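Local coordinates for Ctr9 protein (Myceliophthora thermophila, PDB 6AF0) that probably binds RNA polymerase II complexes and is a long, mostly helical protein containing tetratricopeptide repeats, at residues R82-I87 with S133-A138. Residues are numbered along the deposited sequence; the frame is centred on the assembly and turned at random.
Sequences REKLGI and SRINPA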
# COMPACT_ATOMS: atom_id res chain seq x y z
N ARG A 82 21.86 -39.67 57.61
CA ARG A 82 21.11 -40.71 56.89
C ARG A 82 19.64 -40.35 56.71
O ARG A 82 19.09 -40.53 55.62
CB ARG A 82 21.26 -42.07 57.59
CG ARG A 82 22.71 -42.52 57.79
CD ARG A 82 23.66 -41.88 56.78
NE ARG A 82 24.96 -42.53 56.68
CZ ARG A 82 25.88 -42.23 55.75
NH1 ARG A 82 25.65 -41.29 54.82
NH2 ARG A 82 27.04 -42.88 55.74
N GLU A 83 19.02 -39.83 57.76
CA GLU A 83 17.70 -39.21 57.61
C GLU A 83 17.84 -37.71 57.43
O GLU A 83 16.90 -37.08 56.96
CB GLU A 83 16.81 -39.52 58.81
CG GLU A 83 15.34 -39.09 58.71
CD GLU A 83 14.54 -39.88 57.68
OE1 GLU A 83 14.86 -41.06 57.45
OE2 GLU A 83 13.58 -39.34 57.10
N LYS A 84 18.99 -37.14 57.80
CA LYS A 84 19.24 -35.74 57.45
C LYS A 84 19.06 -35.61 55.92
O LYS A 84 18.36 -34.70 55.43
CB LYS A 84 20.64 -35.30 57.85
CG LYS A 84 20.72 -33.90 58.44
CD LYS A 84 21.98 -33.14 58.03
CE LYS A 84 21.98 -31.74 58.64
NZ LYS A 84 23.13 -30.93 58.17
N LEU A 85 19.67 -36.54 55.19
CA LEU A 85 19.49 -36.65 53.74
C LEU A 85 18.02 -36.60 53.36
O LEU A 85 17.62 -35.85 52.49
CB LEU A 85 20.10 -37.95 53.23
CG LEU A 85 19.68 -38.37 51.82
CD1 LEU A 85 20.29 -37.45 50.78
CD2 LEU A 85 20.09 -39.81 51.56
N GLY A 86 17.23 -37.44 54.01
CA GLY A 86 15.78 -37.44 53.82
C GLY A 86 15.15 -36.05 53.96
O GLY A 86 14.71 -35.46 52.99
N ILE A 87 15.13 -35.53 55.17
CA ILE A 87 14.50 -34.23 55.41
C ILE A 87 15.05 -33.11 54.51
O ILE A 87 14.30 -32.27 54.04
CB ILE A 87 14.51 -33.83 56.92
CG1 ILE A 87 15.89 -34.01 57.56
CG2 ILE A 87 13.49 -34.66 57.70
CD1 ILE A 87 16.80 -32.80 57.41
N SER A 133 22.77 -33.47 48.19
CA SER A 133 23.64 -34.19 47.22
C SER A 133 25.08 -34.38 47.73
O SER A 133 25.74 -35.36 47.37
CB SER A 133 23.64 -33.50 45.84
OG SER A 133 23.81 -32.11 45.96
N ARG A 134 25.54 -33.44 48.55
CA ARG A 134 26.81 -33.58 49.27
C ARG A 134 26.76 -34.78 50.22
O ARG A 134 27.78 -35.43 50.44
CB ARG A 134 27.15 -32.30 50.05
CG ARG A 134 27.54 -31.12 49.15
CD ARG A 134 27.72 -29.81 49.91
NE ARG A 134 28.16 -30.05 51.27
CZ ARG A 134 27.53 -29.64 52.37
NH1 ARG A 134 26.41 -28.92 52.30
NH2 ARG A 134 28.04 -29.92 53.57
N ILE A 135 25.58 -35.06 50.77
CA ILE A 135 25.38 -36.24 51.59
C ILE A 135 25.28 -37.45 50.67
O ILE A 135 26.05 -38.38 50.84
CB ILE A 135 24.12 -36.16 52.46
CG1 ILE A 135 24.18 -34.90 53.35
CG2 ILE A 135 23.96 -37.44 53.26
CD1 ILE A 135 23.15 -34.84 54.47
N ASN A 136 24.34 -37.45 49.76
CA ASN A 136 24.24 -38.56 48.86
C ASN A 136 23.84 -38.13 47.51
O ASN A 136 22.68 -38.15 47.16
CB ASN A 136 23.26 -39.59 49.38
CG ASN A 136 23.36 -40.88 48.64
OD1 ASN A 136 23.93 -40.94 47.57
ND2 ASN A 136 22.81 -41.92 49.21
N PRO A 137 24.80 -37.80 46.69
CA PRO A 137 24.50 -37.47 45.33
C PRO A 137 23.97 -38.78 44.88
O PRO A 137 24.14 -39.72 45.63
CB PRO A 137 25.87 -37.30 44.74
CG PRO A 137 26.68 -38.32 45.43
CD PRO A 137 26.04 -38.56 46.78
N ALA A 138 23.28 -38.87 43.78
CA ALA A 138 22.81 -40.18 43.42
C ALA A 138 21.88 -40.79 44.44
O ALA A 138 22.00 -41.95 44.79
CB ALA A 138 23.99 -41.09 43.21
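L85 and I135 make an apolar helix-to-helix contact at the surface, near the N-terminal end of this largely helical, TPR-containing scaffold. The N-terminal part of helix 82-101 meets the last turn of helix 118-135, just where N136 leaves helical geometry; no hydrogen bond joins the two segments, which bury 245 Å² between them. The backbones come closest at L85 and I135, whose CA atoms are 6.3 Å apart. I135 reaches across with both branches. Its CG2, anti to the backbone N, lies 3.9 Å from L85 CB, while CD1 reaches the backbone at L85 N and also touches K84 CD at 4.1 Å, the lysine and isoleucine side chains crossing at about a right angle. L85 turns its CG anti to its own backbone N (chi1 165°), and beyond it CD1 and CD2 both face N136 CB, each 3.9 Å from it. Replacing L85 by alanine would probably open a gap beside N136 CB, where both methyls now pack, though the CB contact with I135 would stay. F139, in the loop leading to helix 140-155, also touches L85, and Q81 touches I135. At the exposed border, R82 starts off pointing away, but its guanidinium comes back toward helix 118-135, and I135 CG2 sits at the edge of that group, near the plane, 4.5 Å from R82 NH1.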